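PDB 5AQ1: glucose-6-phosphate dehydrogenase from Trypanosoma cruzi, which catalyses the NADP-dependent oxidation of glucose 6-phosphate to 6-phosphogluconolactone, the entry step of the pentose phosphate pathway. Local coordinates for residues E371-D375 against R399-S403; I209-L213 against N272-I277; F247-T253 against G366-R372. All blocks are in the same frame, centred on the assembly; numbering follows the deposited sequence.

Contact 1 of 3, residues E371-D375 against R399-S403. With BG6 (6-O-phosphono-beta-D-glucopyranose), chain F.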
# COMPACT_ATOMS: atom_id res chain seq x y z
N GLU B 371 3.14 31.81 22.76
CA GLU B 371 3.27 30.68 23.68
C GLU B 371 4.62 29.99 23.57
O GLU B 371 5.37 30.20 22.62
CB GLU B 371 2.14 29.66 23.44
CG GLU B 371 2.12 29.03 22.04
CD GLU B 371 1.07 27.95 21.87
OE1 GLU B 371 0.39 27.60 22.86
OE2 GLU B 371 0.92 27.43 20.74
N ARG B 372 4.91 29.16 24.57
CA ARG B 372 6.02 28.23 24.50
C ARG B 372 5.48 26.91 23.97
O ARG B 372 4.53 26.37 24.51
CB ARG B 372 6.63 28.03 25.89
CG ARG B 372 7.76 27.02 25.92
CD ARG B 372 8.75 27.31 27.04
NE ARG B 372 9.84 26.34 27.05
CZ ARG B 372 9.81 25.15 27.65
NH1 ARG B 372 8.72 24.74 28.31
NH2 ARG B 372 10.87 24.35 27.59
N LEU B 373 6.08 26.41 22.89
CA LEU B 373 5.63 25.17 22.28
C LEU B 373 6.72 24.49 21.48
O LEU B 373 7.51 25.14 20.80
CB LEU B 373 4.44 25.44 21.35
CG LEU B 373 3.84 24.22 20.63
CD1 LEU B 373 3.23 23.24 21.63
CD2 LEU B 373 2.80 24.66 19.62
N LEU B 374 6.76 23.16 21.60
CA LEU B 374 7.50 22.32 20.68
C LEU B 374 6.59 21.15 20.32
O LEU B 374 6.33 20.29 21.17
CB LEU B 374 8.80 21.80 21.31
CG LEU B 374 9.65 20.87 20.44
CD1 LEU B 374 10.20 21.60 19.22
CD2 LEU B 374 10.78 20.27 21.26
N ASP B 375 6.09 21.13 19.09
CA ASP B 375 5.28 20.00 18.65
C ASP B 375 5.55 19.58 17.22
O ASP B 375 6.10 20.32 16.41
CB ASP B 375 3.77 20.24 18.92
CG ASP B 375 3.11 21.22 17.95
OD1 ASP B 375 3.77 21.75 17.03
OD2 ASP B 375 1.89 21.46 18.11
N ARG B 399 3.57 16.36 21.08
CA ARG B 399 3.96 17.59 21.78
C ARG B 399 5.03 17.27 22.81
O ARG B 399 4.78 16.57 23.78
CB ARG B 399 2.74 18.24 22.46
CG ARG B 399 3.04 19.61 23.04
CD ARG B 399 1.80 20.29 23.60
NE ARG B 399 1.26 19.58 24.75
CZ ARG B 399 -0.00 19.17 24.89
NH1 ARG B 399 -0.92 19.41 23.95
NH2 ARG B 399 -0.37 18.53 26.00
N ALA B 400 6.24 17.79 22.59
CA ALA B 400 7.36 17.52 23.49
C ALA B 400 7.33 18.43 24.70
O ALA B 400 7.78 18.04 25.78
CB ALA B 400 8.68 17.67 22.74
N GLN B 401 6.83 19.66 24.52
CA GLN B 401 6.65 20.60 25.63
C GLN B 401 5.71 21.74 25.23
O GLN B 401 5.66 22.11 24.06
CB GLN B 401 8.00 21.17 26.08
CG GLN B 401 8.60 22.18 25.10
CD GLN B 401 10.12 22.25 25.16
OE1 GLN B 401 10.77 21.44 25.82
NE2 GLN B 401 10.68 23.23 24.45
N PRO B 402 4.97 22.31 26.18
CA PRO B 402 4.88 21.84 27.55
C PRO B 402 3.90 20.68 27.65
O PRO B 402 3.25 20.34 26.66
CB PRO B 402 4.33 23.05 28.29
CG PRO B 402 3.45 23.71 27.29
CD PRO B 402 4.13 23.51 25.97
N SER B 403 3.78 20.11 28.85
CA SER B 403 2.80 19.06 29.12
C SER B 403 2.86 17.98 28.04
O SER B 403 1.91 17.80 27.27
CB SER B 403 1.40 19.66 29.22
OG SER B 403 0.45 18.67 29.53
C1 BG6 F . 19.10 26.47 22.95
C2 BG6 F . 19.03 27.71 22.07
O1 BG6 F . 19.87 25.45 22.31
O5 BG6 F . 17.78 25.98 23.19
C3 BG6 F . 18.15 28.76 22.73
O2 BG6 F . 20.34 28.24 21.84
C4 BG6 F . 16.78 28.15 22.99
O3 BG6 F . 18.01 29.93 21.92
C5 BG6 F . 16.93 26.92 23.87
O4 BG6 F . 15.94 29.12 23.62
C6 BG6 F . 15.58 26.29 24.18
O6 BG6 F . 15.75 25.03 24.84
P BG6 F . 14.50 24.33 25.58
O1P BG6 F . 13.43 24.25 24.52
O2P BG6 F . 15.02 22.99 26.00
O3P BG6 F . 14.20 25.28 26.72
O HOH W 1 9.60 25.51 22.87

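Contact 2 of 3, residues I209-L213 against N272-I277. With BG6 (6-O-phosphono-beta-D-glucopyranose), chain F.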
# COMPACT_ATOMS: atom_id res chain seq x y z
N ILE B 209 26.59 17.43 21.61
CA ILE B 209 25.26 17.59 22.18
C ILE B 209 24.33 18.30 21.22
O ILE B 209 24.68 19.33 20.65
CB ILE B 209 25.29 18.41 23.49
CG1 ILE B 209 26.01 17.64 24.60
CG2 ILE B 209 23.87 18.77 23.93
CD1 ILE B 209 25.20 16.53 25.24
N ASP B 210 23.15 17.71 21.03
CA ASP B 210 21.96 18.45 20.63
C ASP B 210 20.90 18.07 21.64
O ASP B 210 20.34 16.97 21.58
CB ASP B 210 21.52 18.09 19.21
CG ASP B 210 20.38 18.96 18.72
OD1 ASP B 210 19.46 19.27 19.51
OD2 ASP B 210 20.41 19.34 17.53
N HIS B 211 20.63 18.96 22.59
CA HIS B 211 19.93 18.57 23.81
C HIS B 211 18.47 18.19 23.58
O HIS B 211 17.86 17.57 24.45
CB HIS B 211 20.10 19.61 24.92
CG HIS B 211 19.09 20.71 24.90
ND1 HIS B 211 19.23 21.85 24.15
CD2 HIS B 211 17.93 20.86 25.58
CE1 HIS B 211 18.20 22.65 24.35
NE2 HIS B 211 17.39 22.06 25.22
N TYR B 212 17.92 18.54 22.42
CA TYR B 212 16.57 18.10 22.08
C TYR B 212 16.45 16.57 21.96
O TYR B 212 15.38 16.02 22.20
CB TYR B 212 16.08 18.80 20.80
CG TYR B 212 15.39 20.12 21.09
CD1 TYR B 212 15.89 20.99 22.06
CD2 TYR B 212 14.24 20.48 20.41
CE1 TYR B 212 15.26 22.19 22.33
CE2 TYR B 212 13.61 21.69 20.68
CZ TYR B 212 14.12 22.53 21.64
OH TYR B 212 13.49 23.72 21.91
N LEU B 213 17.56 15.91 21.64
CA LEU B 213 17.60 14.44 21.59
C LEU B 213 17.51 13.76 22.96
O LEU B 213 17.46 12.53 23.03
CB LEU B 213 18.87 13.97 20.88
CG LEU B 213 19.05 14.38 19.41
CD1 LEU B 213 20.41 13.93 18.92
CD2 LEU B 213 17.94 13.79 18.55
N ASN B 272 19.84 22.71 13.96
CA ASN B 272 20.19 21.64 14.89
C ASN B 272 18.95 20.94 15.45
O ASN B 272 18.65 19.81 15.07
CB ASN B 272 21.12 22.15 16.00
CG ASN B 272 20.75 23.54 16.49
OD1 ASN B 272 19.75 23.73 17.17
ND2 ASN B 272 21.57 24.54 16.14
N HIS B 273 18.22 21.60 16.35
CA HIS B 273 17.14 20.94 17.08
C HIS B 273 16.06 20.37 16.16
O HIS B 273 15.71 19.19 16.26
CB HIS B 273 16.48 21.90 18.07
CG HIS B 273 17.41 22.44 19.11
ND1 HIS B 273 18.29 21.63 19.82
CD2 HIS B 273 17.59 23.69 19.59
CE1 HIS B 273 18.97 22.37 20.67
NE2 HIS B 273 18.57 23.63 20.55
N LEU B 274 15.54 21.21 15.27
CA LEU B 274 14.42 20.82 14.42
C LEU B 274 14.85 19.94 13.25
O LEU B 274 14.06 19.12 12.77
CB LEU B 274 13.67 22.06 13.92
CG LEU B 274 13.20 23.06 14.99
CD1 LEU B 274 12.21 24.04 14.39
CD2 LEU B 274 12.59 22.36 16.20
N THR B 275 16.09 20.09 12.79
CA THR B 275 16.64 19.21 11.77
C THR B 275 16.89 17.81 12.34
O THR B 275 16.72 16.81 11.64
CB THR B 275 17.95 19.78 11.18
OG1 THR B 275 17.68 21.06 10.61
CG2 THR B 275 18.52 18.86 10.10
N GLN B 276 17.28 17.73 13.61
CA GLN B 276 17.40 16.44 14.30
C GLN B 276 16.05 15.73 14.33
O GLN B 276 15.95 14.55 14.00
CB GLN B 276 17.92 16.63 15.73
CG GLN B 276 19.43 16.77 15.83
CD GLN B 276 20.16 15.49 15.47
OE1 GLN B 276 19.59 14.40 15.51
NE2 GLN B 276 21.44 15.62 15.13
N ILE B 277 15.02 16.47 14.74
CA ILE B 277 13.66 15.95 14.74
C ILE B 277 13.25 15.54 13.32
O ILE B 277 12.69 14.47 13.12
CB ILE B 277 12.66 16.97 15.34
CG1 ILE B 277 12.87 17.07 16.85
CG2 ILE B 277 11.22 16.57 15.04
CD1 ILE B 277 12.24 18.29 17.48
C1 BG6 F . 19.10 26.47 22.95
C2 BG6 F . 19.03 27.71 22.07
O1 BG6 F . 19.87 25.45 22.31
O5 BG6 F . 17.78 25.98 23.19
C3 BG6 F . 18.15 28.76 22.73
O2 BG6 F . 20.34 28.24 21.84
C4 BG6 F . 16.78 28.15 22.99
O3 BG6 F . 18.01 29.93 21.92
C5 BG6 F . 16.93 26.92 23.87
O4 BG6 F . 15.94 29.12 23.62
C6 BG6 F . 15.58 26.29 24.18
O6 BG6 F . 15.75 25.03 24.84
P BG6 F . 14.50 24.33 25.58
O1P BG6 F . 13.43 24.25 24.52
O2P BG6 F . 15.02 22.99 26.00
O3P BG6 F . 14.20 25.28 26.72

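Contact 3 of 3, residues F247-T253 against G366-R372. With BG6 (6-O-phosphono-beta-D-glucopyranose), chain F.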
# COMPACT_ATOMS: atom_id res chain seq x y z
N PHE B 247 8.46 25.32 16.68
CA PHE B 247 9.15 25.79 17.87
C PHE B 247 8.67 27.21 18.16
O PHE B 247 8.74 28.08 17.31
CB PHE B 247 10.67 25.77 17.63
CG PHE B 247 11.47 26.51 18.67
CD1 PHE B 247 11.73 27.87 18.53
CD2 PHE B 247 12.00 25.84 19.77
CE1 PHE B 247 12.48 28.55 19.47
CE2 PHE B 247 12.75 26.53 20.72
CZ PHE B 247 12.99 27.88 20.56
N LYS B 248 8.16 27.42 19.37
CA LYS B 248 7.75 28.75 19.82
C LYS B 248 8.27 29.03 21.22
O LYS B 248 8.36 28.12 22.05
CB LYS B 248 6.23 28.88 19.85
CG LYS B 248 5.52 28.57 18.55
CD LYS B 248 4.05 28.93 18.71
CE LYS B 248 3.19 28.41 17.57
NZ LYS B 248 1.76 28.62 17.91
N GLU B 249 8.62 30.28 21.48
CA GLU B 249 9.00 30.74 22.81
C GLU B 249 8.38 32.09 23.06
O GLU B 249 8.20 32.89 22.13
CB GLU B 249 10.53 30.84 22.93
CG GLU B 249 11.21 29.54 23.30
CD GLU B 249 12.73 29.67 23.39
OE1 GLU B 249 13.27 30.72 22.97
OE2 GLU B 249 13.39 28.73 23.86
N LYS B 250 8.04 32.35 24.32
CA LYS B 250 7.56 33.67 24.73
C LYS B 250 8.74 34.61 24.95
O LYS B 250 8.66 35.80 24.66
CB LYS B 250 6.72 33.57 26.00
CG LYS B 250 5.51 32.66 25.88
CD LYS B 250 4.56 32.84 27.05
CE LYS B 250 3.65 34.04 26.86
NZ LYS B 250 3.00 34.47 28.13
N ILE B 251 9.84 34.06 25.47
CA ILE B 251 11.04 34.86 25.73
C ILE B 251 11.60 35.48 24.46
O ILE B 251 11.43 34.95 23.37
CB ILE B 251 12.15 34.05 26.44
CG1 ILE B 251 12.55 32.81 25.63
CG2 ILE B 251 11.70 33.65 27.84
CD1 ILE B 251 13.90 32.25 26.01
N GLY B 252 12.27 36.63 24.63
CA GLY B 252 12.94 37.31 23.53
C GLY B 252 14.42 37.02 23.59
O GLY B 252 14.84 36.01 24.17
N THR B 253 15.21 37.91 23.00
CA THR B 253 16.66 37.78 22.94
C THR B 253 17.35 38.96 23.64
O THR B 253 18.50 39.27 23.35
CB THR B 253 17.15 37.71 21.48
OG1 THR B 253 16.69 38.87 20.78
CG2 THR B 253 16.62 36.47 20.79
N GLY B 366 10.27 30.42 16.23
CA GLY B 366 10.26 31.84 16.56
C GLY B 366 10.36 32.11 18.05
O GLY B 366 9.90 31.32 18.87
N LYS B 367 10.98 33.24 18.38
CA LYS B 367 11.01 33.76 19.74
C LYS B 367 10.06 34.96 19.80
O LYS B 367 9.64 35.48 18.77
CB LYS B 367 12.43 34.16 20.14
CG LYS B 367 13.37 32.97 20.34
CD LYS B 367 14.78 33.41 20.69
CE LYS B 367 15.72 32.22 20.89
NZ LYS B 367 15.69 31.67 22.27
N ALA B 368 9.72 35.38 21.02
CA ALA B 368 8.77 36.47 21.24
C ALA B 368 7.41 36.20 20.59
O ALA B 368 6.84 37.08 19.94
CB ALA B 368 9.35 37.80 20.75
N LEU B 369 6.89 34.99 20.80
CA LEU B 369 5.59 34.60 20.26
C LEU B 369 4.54 34.46 21.38
O LEU B 369 4.85 34.71 22.55
CB LEU B 369 5.73 33.30 19.47
CG LEU B 369 6.56 33.38 18.18
CD1 LEU B 369 6.72 31.99 17.59
CD2 LEU B 369 5.93 34.32 17.17
N GLU B 370 3.32 34.06 21.03
CA GLU B 370 2.22 33.96 22.01
C GLU B 370 2.35 32.84 23.05
O GLU B 370 1.71 32.90 24.10
CB GLU B 370 0.82 33.88 21.36
CG GLU B 370 0.72 33.49 19.89
CD GLU B 370 1.29 32.12 19.57
OE1 GLU B 370 0.58 31.11 19.77
OE2 GLU B 370 2.43 32.07 19.08
N GLU B 371 3.14 31.81 22.76
CA GLU B 371 3.27 30.68 23.68
C GLU B 371 4.62 29.99 23.57
O GLU B 371 5.37 30.20 22.62
CB GLU B 371 2.14 29.66 23.44
CG GLU B 371 2.12 29.03 22.04
CD GLU B 371 1.07 27.95 21.87
OE1 GLU B 371 0.39 27.60 22.86
OE2 GLU B 371 0.92 27.43 20.74
N ARG B 372 4.91 29.16 24.57
CA ARG B 372 6.02 28.23 24.50
C ARG B 372 5.48 26.91 23.97
O ARG B 372 4.53 26.37 24.51
CB ARG B 372 6.63 28.03 25.89
CG ARG B 372 7.76 27.02 25.92
CD ARG B 372 8.75 27.31 27.04
NE ARG B 372 9.84 26.34 27.05
CZ ARG B 372 9.81 25.15 27.65
NH1 ARG B 372 8.72 24.74 28.31
NH2 ARG B 372 10.87 24.35 27.59
C1 BG6 F . 19.10 26.47 22.95
C2 BG6 F . 19.03 27.71 22.07
O1 BG6 F . 19.87 25.45 22.31
O5 BG6 F . 17.78 25.98 23.19
C3 BG6 F . 18.15 28.76 22.73
O2 BG6 F . 20.34 28.24 21.84
C4 BG6 F . 16.78 28.15 22.99
O3 BG6 F . 18.01 29.93 21.92
C5 BG6 F . 16.93 26.92 23.87
O4 BG6 F . 15.94 29.12 23.62
C6 BG6 F . 15.58 26.29 24.18
O6 BG6 F . 15.75 25.03 24.84
P BG6 F . 14.50 24.33 25.58
O1P BG6 F . 13.43 24.25 24.52
O2P BG6 F . 15.02 22.99 26.00
O3P BG6 F . 14.20 25.28 26.72
O HOH W 2 11.87 26.40 24.30
O HOH W 3 6.29 36.91 23.58
O HOH W 4 16.55 33.97 24.13

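Contact 1 of 3, residues E371-D375 against R399-S403
The amide of Q401 lies stacked against one face of the R372 guanidinium, the two planes only 26° apart, with NH2 of R372 3.3 Å from CD of Q401. No hydrogen bond joins them: NH2 and NE2 of Q401 are both donors, and the angle to OE1 is poor. Both groups border the substrate phosphate. NE2 of Q401 donates to O1P at 2.9 Å, whereas O3P lies at the guanidinium edge, 3.6 Å from NH2 of R372. With CG of Q401 between its backbone N and carbonyl carbon (chi1 73°), the chain runs extended to the phosphate. K215 bonds OE1, consistent with NE2 being the end turned to it.

Behind the amide, CG of Q401 rests on CB of L374 at 3.8 Å, and CD2 of L374 touches CB of A400. N of L374 donates to O of Q401 at 2.9 Å, and O of L374 takes N of A400 and, weakly, N of Q401. Two residues thus oppose one, a classic beta bulge.

Strands 373-380 and 395-401 run antiparallel here; L374 and Q401 pack on Y212, while strand 240-248 adjoins 373-380 on its other side and strand 405-413 adjoins 395-401.

Contact 2 of 3, residues I209-L213 against N272-I277
The glucose 6-phosphate site is built here from a loop and a helix: residues 209-213, leaving the last strand of the parallel sheet in the coenzyme-binding domain, meet helix 264-282 through its residues 272-277. The centre of the join is a histidine-carboxylate pair. ND1 of H273 donates to OD1 of D210 at 2.7 Å. OD1 lies in the imidazole plane, and ND1 meets it on the syn side, tilted out of the carboxylate plane. This bond, with the stack on Y212, probably helps to fix the ring's rotation, and NE2 at the other edge of the ring reaches O1 of the sugar at 2.8 Å; either atom could be the donor. O1 is the hydroxyl on C1, the carbon oxidised in this reaction.

With CG of H273 anti to the carbonyl carbon (chi1 -61°), the imidazole lies between OD1 of N272 on one face and Y212 on the other. The tyrosine ring forms an offset stack with it, centroids 4.0 Å apart and planes at 19°, and CB of H273 sits over the tyrosine face in a CH-pi contact.

H211 turns its imidazole nearly perpendicular to that of H273, with ND1 3.5 Å from CE1 of H273. Its own NE2 donates to O2P at 2.7 Å, almost straight at 175°, while OH of Y212 makes a weak bond to O1P.

Farther along the helix, CG of Q276 approaches OD2 of D210 as the two side chains pass in opposite directions, and the Q276 amide is held by K298 and E462. L213 crosses this amide, its CD1 and CD2 each 3.5 Å from OE1 of Q276.

Contact 3 of 3, residues F247-T253 against G366-R372
E249 and K367 lie side by side and point the same way, their ends at the sugar. NZ of K367 sits on the syn lone pair of OE1 of E249 at 2.7 Å, a salt bridge, and also donates to O4 and O3 of the substrate. The other carboxylate oxygen, OE2 of E249, accepts from O4 at 2.6 Å, so O4 is held from both side chains. The lysine chain is extended until its last torsion (chi4 -86°) turns NZ onto these oxygens, and CD of K367 packs on CG2 of T253 at 3.6 Å.

The backbones join in a parallel bridge of the mixed sheet, K248 beside G366: N of G366 donates to O of F247 at 3.0 Å and N of E249 to O of G366 at 3.1 Å. Beyond it the 366-372 loop follows the other segment, N of L369 bonding to O of E249 at 2.8 Å and N of A368 to O of I251.

K248 leaves on the other side of the strand from E249. Extended beyond CG, it crosses L369 at about a right angle, CG against CD1, and its NZ makes salt bridges with OE2 of E371 (anti side, 3.2 Å) and, more weakly, OE1 of E370.

Overall arrangement
All three contacts close around the same bound sugar phosphate, their centres about 11 Å (contacts 1 and 3), about 15 Å (1 and 2) and about 18 Å (2 and 3) apart. Contacts 1 and 3 share E371 and R372 and belong to the mixed sheet, in which strands 373-380 and 240-248 are neighbours; a probable hydrogen bond joins O of L373 to N of K248. Contact 2 joins the coenzyme-binding domain to the C-terminal domain, and its Y212 packs on both L374 and F247. Along the chain, contact 2 opens first, contact 3 opens before it closes, and contact 1 follows. Segments distant in sequence thus supply the phosphate end, O1 and O3/O4 grips of one pocket.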